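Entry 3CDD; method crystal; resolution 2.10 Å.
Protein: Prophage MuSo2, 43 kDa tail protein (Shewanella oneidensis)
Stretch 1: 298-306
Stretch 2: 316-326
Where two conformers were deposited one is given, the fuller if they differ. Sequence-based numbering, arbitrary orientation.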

# COMPACT_ATOMS: atom_id res chain seq x y z
N LEU A 298 -34.40 -1.43 -11.12
CA LEU A 298 -33.03 -1.61 -10.67
C LEU A 298 -32.82 -0.90 -9.34
O LEU A 298 -33.34 0.19 -9.14
CB LEU A 298 -32.07 -1.03 -11.72
CG LEU A 298 -31.95 -1.80 -13.05
CD1 LEU A 298 -30.98 -1.10 -14.04
CD2 LEU A 298 -31.59 -3.30 -12.86
N TRP A 299 -32.07 -1.52 -8.42
CA TRP A 299 -31.60 -0.82 -7.22
C TRP A 299 -30.86 0.43 -7.66
O TRP A 299 -30.09 0.38 -8.61
CB TRP A 299 -30.63 -1.69 -6.43
CG TRP A 299 -31.29 -2.82 -5.74
CD1 TRP A 299 -31.32 -4.14 -6.14
CD2 TRP A 299 -32.01 -2.76 -4.51
NE1 TRP A 299 -32.00 -4.89 -5.22
CE2 TRP A 299 -32.44 -4.08 -4.21
CE3 TRP A 299 -32.32 -1.72 -3.60
CZ2 TRP A 299 -33.20 -4.37 -3.07
CZ3 TRP A 299 -33.07 -2.02 -2.47
CH2 TRP A 299 -33.49 -3.33 -2.20
N ASN A 300 -31.06 1.53 -6.94
CA ASN A 300 -30.60 2.85 -7.41
C ASN A 300 -29.93 3.61 -6.29
O ASN A 300 -30.41 3.57 -5.18
CB ASN A 300 -31.80 3.64 -7.95
CG ASN A 300 -31.39 4.87 -8.76
OD1 ASN A 300 -30.21 5.10 -9.07
ND2 ASN A 300 -32.38 5.67 -9.10
N ILE A 301 -28.80 4.26 -6.58
CA ILE A 301 -28.11 5.07 -5.58
C ILE A 301 -28.95 6.30 -5.25
O ILE A 301 -29.81 6.69 -6.03
CB ILE A 301 -26.68 5.55 -6.01
CG1 ILE A 301 -26.71 6.29 -7.37
CG2 ILE A 301 -25.66 4.38 -5.98
CD1 ILE A 301 -25.31 6.79 -7.84
N ASN A 302 -28.69 6.90 -4.10
CA ASN A 302 -29.40 8.11 -3.67
C ASN A 302 -30.90 7.89 -3.62
O ASN A 302 -31.69 8.71 -4.12
CB ASN A 302 -29.04 9.31 -4.55
CG ASN A 302 -29.28 10.63 -3.85
OD1 ASN A 302 -29.37 10.68 -2.61
ND2 ASN A 302 -29.41 11.72 -4.64
N THR A 303 -31.29 6.75 -3.06
CA THR A 303 -32.67 6.51 -2.69
C THR A 303 -32.70 6.02 -1.26
O THR A 303 -31.69 5.48 -0.76
CB THR A 303 -33.41 5.50 -3.63
OG1 THR A 303 -32.65 4.30 -3.76
CG2 THR A 303 -33.69 6.10 -5.03
N LEU A 304 -33.83 6.22 -0.60
CA LEU A 304 -33.97 5.89 0.81
C LEU A 304 -34.62 4.51 0.98
O LEU A 304 -35.59 4.16 0.27
CB LEU A 304 -34.80 6.97 1.54
CG LEU A 304 -34.26 8.39 1.75
CD1 LEU A 304 -35.33 9.26 2.37
CD2 LEU A 304 -33.01 8.41 2.61
N VAL A 305 -34.09 3.75 1.93
CA VAL A 305 -34.52 2.38 2.19
C VAL A 305 -34.64 2.14 3.71
O VAL A 305 -33.66 2.29 4.44
CB VAL A 305 -33.56 1.38 1.46
CG1 VAL A 305 -32.18 1.35 2.12
CG2 VAL A 305 -34.16 0.00 1.40
N PRO A 306 -35.85 1.83 4.22
CA PRO A 306 -35.87 1.46 5.65
C PRO A 306 -34.99 0.23 5.94
O PRO A 306 -34.90 -0.69 5.13
CB PRO A 306 -37.36 1.15 5.93
CG PRO A 306 -38.12 1.90 4.88
CD PRO A 306 -37.22 1.84 3.64
N GLU A 316 -33.59 2.32 11.17
CA GLU A 316 -33.74 3.69 10.65
C GLU A 316 -33.82 3.63 9.12
O GLU A 316 -33.52 2.61 8.50
CB GLU A 316 -32.59 4.60 11.12
CG GLU A 316 -31.20 4.15 10.69
CD GLU A 316 -30.07 4.66 11.58
OE1 GLU A 316 -30.30 4.93 12.78
OE2 GLU A 316 -28.92 4.77 11.09
N GLU A 317 -34.28 4.72 8.51
CA GLU A 317 -34.34 4.79 7.06
C GLU A 317 -32.96 5.22 6.63
O GLU A 317 -32.42 6.19 7.18
CB GLU A 317 -35.40 5.79 6.61
CG GLU A 317 -36.00 5.46 5.26
CD GLU A 317 -37.16 6.36 4.88
OE1 GLU A 317 -37.32 7.43 5.52
OE2 GLU A 317 -37.90 6.01 3.94
N MSE A 318 -32.37 4.50 5.68
CA MSE A 318 -31.00 4.74 5.26
C MSE A 318 -30.95 5.21 3.81
O MSE A 318 -31.90 5.03 3.05
CB MSE A 318 -30.17 3.46 5.42
CG MSE A 318 -30.26 2.84 6.81
SE MSE A 318 -28.99 3.57 8.05
CE MSE A 318 -27.70 2.16 7.90
N LEU A 319 -29.83 5.82 3.44
CA LEU A 319 -29.61 6.24 2.07
C LEU A 319 -28.70 5.24 1.35
O LEU A 319 -27.65 4.88 1.87
CB LEU A 319 -29.00 7.65 2.02
CG LEU A 319 -28.93 8.23 0.59
CD1 LEU A 319 -30.29 8.78 0.16
CD2 LEU A 319 -27.82 9.26 0.43
N ILE A 320 -29.09 4.80 0.16
CA ILE A 320 -28.19 3.96 -0.64
C ILE A 320 -27.08 4.82 -1.23
O ILE A 320 -27.33 5.64 -2.11
CB ILE A 320 -28.91 3.17 -1.76
CG1 ILE A 320 -30.01 2.27 -1.17
CG2 ILE A 320 -27.87 2.37 -2.58
CD1 ILE A 320 -30.75 1.43 -2.20
N ALA A 321 -25.86 4.58 -0.78
CA ALA A 321 -24.68 5.32 -1.24
C ALA A 321 -23.95 4.61 -2.39
O ALA A 321 -23.33 5.26 -3.24
CB ALA A 321 -23.72 5.57 -0.07
N SER A 322 -24.00 3.29 -2.42
CA SER A 322 -23.29 2.57 -3.44
C SER A 322 -23.95 1.24 -3.70
O SER A 322 -24.55 0.68 -2.81
CB SER A 322 -21.87 2.32 -2.95
OG SER A 322 -21.08 1.89 -4.02
N ILE A 323 -23.77 0.71 -4.91
CA ILE A 323 -24.28 -0.60 -5.23
C ILE A 323 -23.22 -1.34 -6.00
O ILE A 323 -22.69 -0.80 -6.98
CB ILE A 323 -25.59 -0.54 -6.10
CG1 ILE A 323 -26.69 0.20 -5.36
CG2 ILE A 323 -26.10 -1.92 -6.39
CD1 ILE A 323 -27.79 0.71 -6.32
N LEU A 324 -22.90 -2.57 -5.59
CA LEU A 324 -22.17 -3.47 -6.49
C LEU A 324 -23.13 -4.51 -7.10
O LEU A 324 -23.70 -5.35 -6.39
CB LEU A 324 -20.97 -4.14 -5.80
CG LEU A 324 -20.27 -5.27 -6.58
CD1 LEU A 324 -19.64 -4.78 -7.89
CD2 LEU A 324 -19.18 -5.89 -5.64
N PHE A 325 -23.34 -4.41 -8.41
CA PHE A 325 -24.13 -5.37 -9.13
C PHE A 325 -23.18 -6.45 -9.63
O PHE A 325 -22.26 -6.16 -10.40
CB PHE A 325 -24.76 -4.74 -10.37
CG PHE A 325 -25.81 -3.70 -10.08
CD1 PHE A 325 -25.51 -2.34 -10.24
CD2 PHE A 325 -27.12 -4.07 -9.74
CE1 PHE A 325 -26.50 -1.35 -10.00
CE2 PHE A 325 -28.13 -3.09 -9.52
CZ PHE A 325 -27.81 -1.73 -9.66
N SER A 326 -23.40 -7.70 -9.24
CA SER A 326 -22.50 -8.75 -9.69
C SER A 326 -23.24 -9.96 -10.24
O SER A 326 -24.38 -10.22 -9.86
CB SER A 326 -21.56 -9.16 -8.56
OG SER A 326 -22.30 -9.84 -7.54

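How does the contact begin at the start of stretch 2? Glu 316 contributes little, its side chain pointing away, and the pairing begins with the next residue. Glu 317 lies opposite Pro 306 in an antiparallel, non-hydrogen-bonded pair, as suits a proline, whose nitrogen carries no hydrogen to give. The methylene part of Glu 317 lies against the proline ring, CG of Glu 317 being 4.1 Å from CD of Pro 306. Met 318, present as selenomethionine, then closes a hydrogen-bonded pair with Val 305: Met 318 N gives to Val 305 O and Val 305 N gives to Met 318 O, each at 2.8 Å and both nearly straight. Val 305 and Met 318 point to the face of the sheet away from Glu 317 and Pro 306, and there CG1 of Val 305 comes within 4.4 Å of CB of Met 318.

What does Leu 319 meet across the sheet? Leu 319 pairs with Leu 304 without direct hydrogen bonds, and their side chains share a face with Glu 317 and Pro 306. There the two leucines meet through their methyl groups, CD1 of Leu 319 lying 3.7 Å from CD2 of Leu 304, an apolar contact between two buried side chains.

Why does Ile 320 matter so much? It has the largest area covered by the opposing stretch, and it bonds through both its backbone N and its backbone O. Ile 320 N gives an almost linear hydrogen bond to Thr 303 O at 2.8 Å, while Ile 320 O accepts one from Asn 302 N at 2.7 Å. The backbone pairing thus continues past Leu 304, to Thr 303 and Asn 302. Thr 303 OG1 bonds to Asn 300 O at 2.8 Å, linking Thr 303 back to Asn 300 within stretch 1. The Ile 320 side chain points toward stretch 1, with CG1 4.0 Å from Val 305 CG1 and CD1 3.8 Å from Trp 299 CE3, so it bridges the valine and the indole.

How is the far end of the contact closed? Ala 321 and Ser 322 turn their side chains away, but Ile 323 and Phe 325 point back toward stretch 1. Ile 323 CD1 packs 3.7 Å from Trp 299 CB and 4.3 Å from Ile 301 CG2, joining two apolar residues of the loop. Phe 325 presents its ring edge to the backbone: CZ lies 3.3 Å from Trp 299 O, placing the slightly positive rim of the ring near a carbonyl oxygen.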